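Local coordinates for hypothetical protein Llacc01001955 (Lactococcus lactis, PDB 1ZUJ), which probably binds DNA and protects it under oxidative stress, as a twelve-subunit Dps protein of the ferritin-like family, at residues Thr25-Leu34 / Ile74-Val85. Residues are numbered along the deposited sequence; the frame is centred on the assembly and turned at random.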
ATOM      1  N   THR A  25      24.391   3.398  39.013  1.00 78.60           N
ATOM      2  CA  THR A  25      24.407   4.048  37.702  1.00 77.93           C
ATOM      3  C   THR A  25      23.002   3.904  37.091  1.00 77.25           C
ATOM      4  O   THR A  25      22.138   3.217  37.653  1.00 76.88           O
ATOM      5  CB  THR A  25      25.565   3.427  36.785  1.00 77.81           C
ATOM      6  OG1 THR A  25      25.787   4.215  35.610  1.00 78.31           O
ATOM      7  CG2 THR A  25      25.217   2.082  36.204  1.00 77.15           C
ATOM      8  N   ALA A  26      22.770   4.548  35.953  1.00 76.55           N
ATOM      9  CA  ALA A  26      21.483   4.448  35.276  1.00 76.10           C
ATOM     10  C   ALA A  26      21.406   3.069  34.655  1.00 75.58           C
ATOM     11  O   ALA A  26      20.469   2.309  34.933  1.00 75.69           O
ATOM     12  CB  ALA A  26      21.340   5.517  34.210  1.00 76.05           C
ATOM     13  N   GLY A  27      22.425   2.747  33.853  1.00 74.78           N
ATOM     14  CA  GLY A  27      22.503   1.494  33.118  1.00 74.42           C
ATOM     15  C   GLY A  27      22.642   0.210  33.918  1.00 74.13           C
ATOM     16  O   GLY A  27      22.693  -0.880  33.334  1.00 73.78           O
ATOM     17  N   ALA A  28      22.710   0.332  35.243  1.00 74.02           N
ATOM     18  CA  ALA A  28      22.742  -0.823  36.128  1.00 74.02           C
ATOM     19  C   ALA A  28      21.335  -1.137  36.570  1.00 73.97           C
ATOM     20  O   ALA A  28      20.899  -2.282  36.439  1.00 74.09           O
ATOM     21  CB  ALA A  28      23.613  -0.573  37.328  1.00 74.03           C
ATOM     22  N   MET A  29      20.629  -0.131  37.095  1.00 73.84           N
ATOM     23  CA  MET A  29      19.219  -0.303  37.462  1.00 73.63           C
ATOM     24  C   MET A  29      18.473  -0.843  36.255  1.00 73.58           C
ATOM     25  O   MET A  29      17.618  -1.717  36.397  1.00 73.61           O
ATOM     26  CB  MET A  29      18.576   0.994  37.948  1.00 73.63           C
ATOM     27  CG  MET A  29      18.180   0.973  39.430  1.00 73.51           C
ATOM     28  SD  MET A  29      16.798  -0.129  39.804  1.00 73.58           S
ATOM     29  CE  MET A  29      17.046  -0.484  41.618  1.00 73.23           C
ATOM     30  N   LEU A  30      18.832  -0.338  35.073  1.00 73.35           N
ATOM     31  CA  LEU A  30      18.278  -0.823  33.816  1.00 73.25           C
ATOM     32  C   LEU A  30      18.683  -2.259  33.529  1.00 73.51           C
ATOM     33  O   LEU A  30      17.857  -3.055  33.113  1.00 73.72           O
ATOM     34  CB  LEU A  30      18.691   0.075  32.648  1.00 73.07           C
ATOM     35  CG  LEU A  30      17.884   1.372  32.515  1.00 72.83           C
ATOM     36  CD1 LEU A  30      18.461   2.257  31.416  1.00 72.36           C
ATOM     37  CD2 LEU A  30      16.399   1.088  32.257  1.00 72.60           C
ATOM     38  N   SER A  31      19.946  -2.604  33.739  1.00 73.86           N
ATOM     39  CA  SER A  31      20.393  -3.989  33.522  1.00 74.00           C
ATOM     40  C   SER A  31      19.433  -5.016  34.159  1.00 74.05           C
ATOM     41  O   SER A  31      19.359  -6.168  33.718  1.00 73.57           O
ATOM     42  CB  SER A  31      21.826  -4.195  34.044  1.00 74.12           C
ATOM     43  OG  SER A  31      21.830  -4.616  35.402  1.00 74.23           O
ATOM     44  N   HIS A  32      18.716  -4.584  35.197  1.00 74.21           N
ATOM     45  CA  HIS A  32      17.663  -5.391  35.821  1.00 74.57           C
ATOM     46  C   HIS A  32      16.362  -5.354  35.025  1.00 74.30           C
ATOM     47  O   HIS A  32      15.749  -6.388  34.803  1.00 74.40           O
ATOM     48  CB  HIS A  32      17.410  -4.931  37.258  1.00 74.83           C
ATOM     49  CG  HIS A  32      18.660  -4.839  38.069  1.00 75.73           C
ATOM     50  ND1 HIS A  32      19.276  -5.944  38.611  1.00 76.39           N
ATOM     51  CD2 HIS A  32      19.438  -3.779  38.384  1.00 76.54           C
ATOM     52  CE1 HIS A  32      20.374  -5.564  39.242  1.00 77.54           C
ATOM     53  NE2 HIS A  32      20.497  -4.255  39.117  1.00 77.39           N
ATOM     54  N   VAL A  33      15.943  -4.163  34.611  1.00 73.93           N
ATOM     55  CA  VAL A  33      14.822  -4.010  33.682  1.00 73.54           C
ATOM     56  C   VAL A  33      15.045  -4.833  32.409  1.00 72.99           C
ATOM     57  O   VAL A  33      14.304  -5.773  32.144  1.00 72.77           O
ATOM     58  CB  VAL A  33      14.584  -2.526  33.324  1.00 73.65           C
ATOM     59  CG1 VAL A  33      13.616  -2.394  32.150  1.00 73.87           C
ATOM     60  CG2 VAL A  33      14.065  -1.767  34.541  1.00 73.58           C
ATOM     61  N   LEU A  34      16.056  -4.487  31.622  1.00 72.38           N
ATOM     62  CA  LEU A  34      16.406  -5.291  30.457  1.00 72.32           C
ATOM     63  C   LEU A  34      16.358  -6.786  30.770  1.00 72.19           C
ATOM     64  O   LEU A  34      15.932  -7.595  29.948  1.00 72.28           O
ATOM     65  CB  LEU A  34      17.793  -4.922  29.960  1.00 72.25           C
ATOM     66  CG  LEU A  34      17.903  -3.533  29.329  1.00 72.88           C
ATOM     67  CD1 LEU A  34      19.069  -2.765  29.938  1.00 73.19           C
ATOM     68  CD2 LEU A  34      18.040  -3.612  27.796  1.00 73.23           C
ATOM     69  N   ILE A  74      16.015   0.050  24.286  1.00 71.18           N
ATOM     70  CA  ILE A  74      16.657   0.514  25.515  1.00 71.23           C
ATOM     71  C   ILE A  74      18.154   0.246  25.431  1.00 71.51           C
ATOM     72  O   ILE A  74      18.975   1.134  25.698  1.00 71.34           O
ATOM     73  CB  ILE A  74      16.058  -0.196  26.730  1.00 71.16           C
ATOM     74  CG1 ILE A  74      14.623   0.290  26.969  1.00 70.86           C
ATOM     75  CG2 ILE A  74      16.934   0.020  27.964  1.00 71.16           C
ATOM     76  CD1 ILE A  74      14.498   1.772  27.292  1.00 70.70           C
ATOM     77  N   SER A  75      18.479  -0.992  25.062  1.00 71.72           N
ATOM     78  CA  SER A  75      19.834  -1.383  24.703  1.00 71.84           C
ATOM     79  C   SER A  75      20.491  -0.355  23.782  1.00 72.32           C
ATOM     80  O   SER A  75      21.499   0.225  24.144  1.00 72.52           O
ATOM     81  CB  SER A  75      19.846  -2.769  24.043  1.00 71.65           C
ATOM     82  OG  SER A  75      19.401  -3.786  24.936  1.00 71.21           O
ATOM     83  N   GLU A  76      19.908  -0.089  22.618  1.00 72.97           N
ATOM     84  CA  GLU A  76      20.578   0.758  21.617  1.00 73.47           C
ATOM     85  C   GLU A  76      20.839   2.177  22.118  1.00 73.66           C
ATOM     86  O   GLU A  76      21.636   2.897  21.529  1.00 73.78           O
ATOM     87  CB  GLU A  76      19.798   0.805  20.292  1.00 73.58           C
ATOM     88  CG  GLU A  76      19.983  -0.428  19.420  1.00 74.70           C
ATOM     89  CD  GLU A  76      20.278  -0.101  17.961  1.00 76.75           C
ATOM     90  OE1 GLU A  76      21.437  -0.282  17.515  1.00 77.73           O
ATOM     91  OE2 GLU A  76      19.335   0.300  17.241  1.00 78.44           O
ATOM     92  N   GLN A  77      20.172   2.572  23.195  1.00 73.92           N
ATOM     93  CA  GLN A  77      20.361   3.894  23.790  1.00 74.38           C
ATOM     94  C   GLN A  77      21.386   3.880  24.928  1.00 74.63           C
ATOM     95  O   GLN A  77      21.805   4.945  25.398  1.00 74.31           O
ATOM     96  CB  GLN A  77      19.025   4.404  24.334  1.00 74.75           C
ATOM     97  CG  GLN A  77      18.651   5.840  23.952  1.00 74.25           C
ATOM     98  CD  GLN A  77      17.474   5.889  23.010  1.00 73.41           C
ATOM     99  OE1 GLN A  77      17.452   6.709  22.094  1.00 74.14           O
ATOM    100  NE2 GLN A  77      16.497   5.006  23.222  1.00 71.33           N
ATOM    101  N   LEU A  78      21.711   2.674  25.408  1.00 74.96           N
ATOM    102  CA  LEU A  78      22.880   2.423  26.264  1.00 75.07           C
ATOM    103  C   LEU A  78      24.143   2.258  25.401  1.00 75.68           C
ATOM    104  O   LEU A  78      24.988   3.147  25.405  1.00 75.74           O
ATOM    105  CB  LEU A  78      22.667   1.193  27.156  1.00 74.67           C
ATOM    106  CG  LEU A  78      21.938   1.334  28.501  1.00 74.17           C
ATOM    107  CD1 LEU A  78      21.447   2.742  28.801  1.00 74.08           C
ATOM    108  CD2 LEU A  78      20.774   0.357  28.592  1.00 73.96           C
ATOM    109  N   LEU A  79      24.285   1.154  24.662  1.00 76.21           N
ATOM    110  CA  LEU A  79      25.381   1.043  23.689  1.00 76.92           C
ATOM    111  C   LEU A  79      25.741   2.432  23.154  1.00 77.32           C
ATOM    112  O   LEU A  79      26.922   2.774  23.030  1.00 77.70           O
ATOM    113  CB  LEU A  79      25.045   0.087  22.518  1.00 77.07           C
ATOM    114  CG  LEU A  79      24.985   0.604  21.052  1.00 77.74           C
ATOM    115  CD1 LEU A  79      26.348   0.974  20.442  1.00 77.92           C
ATOM    116  CD2 LEU A  79      24.301  -0.427  20.150  1.00 78.31           C
ATOM    117  N   ASP A  80      24.722   3.227  22.838  1.00 77.57           N
ATOM    118  CA  ASP A  80      24.937   4.577  22.322  1.00 77.89           C
ATOM    119  C   ASP A  80      25.556   5.519  23.367  1.00 77.70           C
ATOM    120  O   ASP A  80      26.516   6.212  23.061  1.00 77.67           O
ATOM    121  CB  ASP A  80      23.624   5.158  21.759  1.00 78.14           C
ATOM    122  CG  ASP A  80      23.484   4.967  20.234  1.00 78.56           C
ATOM    123  OD1 ASP A  80      23.956   3.937  19.680  1.00 78.75           O
ATOM    124  OD2 ASP A  80      22.896   5.811  19.521  1.00 78.34           O
ATOM    125  N   GLU A  81      25.006   5.543  24.580  1.00 77.67           N
ATOM    126  CA  GLU A  81      25.576   6.315  25.704  1.00 77.72           C
ATOM    127  C   GLU A  81      26.731   5.563  26.415  1.00 77.60           C
ATOM    128  O   GLU A  81      26.710   5.411  27.646  1.00 77.91           O
ATOM    129  CB  GLU A  81      24.472   6.663  26.729  1.00 77.72           C
ATOM    130  CG  GLU A  81      23.619   7.880  26.363  1.00 77.72           C
ATOM    131  CD  GLU A  81      23.990   9.145  27.128  1.00 77.70           C
ATOM    132  OE1 GLU A  81      24.669   9.041  28.167  1.00 77.85           O
ATOM    133  OE2 GLU A  81      23.607  10.255  26.692  1.00 77.41           O
ATOM    134  N   ASN A  82      27.742   5.139  25.644  1.00 77.17           N
ATOM    135  CA  ASN A  82      28.726   4.114  26.063  1.00 76.76           C
ATOM    136  C   ASN A  82      28.534   3.511  27.467  1.00 76.32           C
ATOM    137  O   ASN A  82      29.242   3.880  28.403  1.00 76.50           O
ATOM    138  CB  ASN A  82      30.168   4.628  25.910  1.00 76.65           C
ATOM    139  CG  ASN A  82      31.190   3.493  25.900  1.00 76.43           C
ATOM    140  OD1 ASN A  82      31.950   3.325  24.940  1.00 75.38           O
ATOM    141  ND2 ASN A  82      31.194   2.694  26.965  1.00 76.07           N
ATOM    142  N   GLU A  83      27.585   2.585  27.592  1.00 75.68           N
ATOM    143  CA  GLU A  83      27.325   1.889  28.852  1.00 75.33           C
ATOM    144  C   GLU A  83      27.227   0.378  28.641  1.00 75.15           C
ATOM    145  O   GLU A  83      27.131  -0.104  27.514  1.00 75.05           O
ATOM    146  CB  GLU A  83      26.049   2.424  29.515  1.00 75.18           C
ATOM    147  CG  GLU A  83      26.296   3.445  30.623  1.00 75.15           C
ATOM    148  CD  GLU A  83      26.181   2.874  32.041  1.00 75.24           C
ATOM    149  OE1 GLU A  83      25.993   3.690  32.971  1.00 74.84           O
ATOM    150  OE2 GLU A  83      26.284   1.634  32.246  1.00 74.44           O
ATOM    151  N   LEU A  84      27.273  -0.366  29.738  1.00 75.08           N
ATOM    152  CA  LEU A  84      27.158  -1.817  29.676  1.00 75.20           C
ATOM    153  C   LEU A  84      25.699  -2.198  29.446  1.00 74.84           C
ATOM    154  O   LEU A  84      24.786  -1.511  29.914  1.00 74.80           O
ATOM    155  CB  LEU A  84      27.739  -2.498  30.948  1.00 75.47           C
ATOM    156  CG  LEU A  84      26.911  -3.063  32.141  1.00 76.08           C
ATOM    157  CD1 LEU A  84      26.120  -1.977  32.910  1.00 76.32           C
ATOM    158  CD2 LEU A  84      25.988  -4.244  31.756  1.00 76.22           C
ATOM    159  N   VAL A  85      25.497  -3.291  28.715  1.00 74.36           N
ATOM    160  CA  VAL A  85      24.174  -3.877  28.526  1.00 73.98           C
ATOM    161  C   VAL A  85      24.302  -5.389  28.659  1.00 73.45           C
ATOM    162  O   VAL A  85      25.173  -5.989  28.035  1.00 73.42           O
ATOM    163  CB  VAL A  85      23.575  -3.532  27.115  1.00 74.10           C
ATOM    164  CG1 VAL A  85      22.223  -4.204  26.899  1.00 73.66           C
ATOM    165  CG2 VAL A  85      23.437  -2.026  26.935  1.00 74.20           C
TER
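Two groups grip E83 OE1: the hydroxyl of T25 and the ammonium of K140. T25 OG1 donates to E83 OE1 at 2.7 Å, meeting its syn lone pair, on the side of the other carboxylate oxygen. With chi1 at -168°, OG1 swings away from the backbone N and out to the carboxylate, which reaches in from the opposite direction on a chain bent at chi2. Threonine suits the N-cap position just before helix 26-50 because its OG1, which makes no capping bond, can serve the carboxylate instead. The second oxygen, E83 OE2, accepts a weak bond from L84 N and lies 3.9 Å from G27 CA, so the absence of a side chain at G27 lets the carboxylate come close to the helix backbone. Were E83 replaced by an alanine, the T25 hydroxyl would probably lose its acceptor and the charge of K140 its mate. The L84 methyl CD1 rests 3.6 Å from the backbone oxygen G27 O.

Deeper in, branched apolar side chains suit a buried interface, offering methyls that need no polar partners. L34 and L78 meet tip to tip, L34 CD1 lying 3.8 Å from L78 CD2, while L34 CD2 packs at 3.8 Å on I74 CG2. L30 crosses L78 at a slant, L30 CD1 4.0 Å from L78 CD1. S75, whose OG is bonded to F71 O of its own helix, is small enough to border L34.

Helical parts 26-34 and 74-80 run roughly antiparallel (154°), their axes 11.4 Å apart at closest approach, as neighbours in the ferritin-like four-helix bundle; L143 of helix 141-165 packs on both L30 and L78, and A131 next to helix 133-137 on L30.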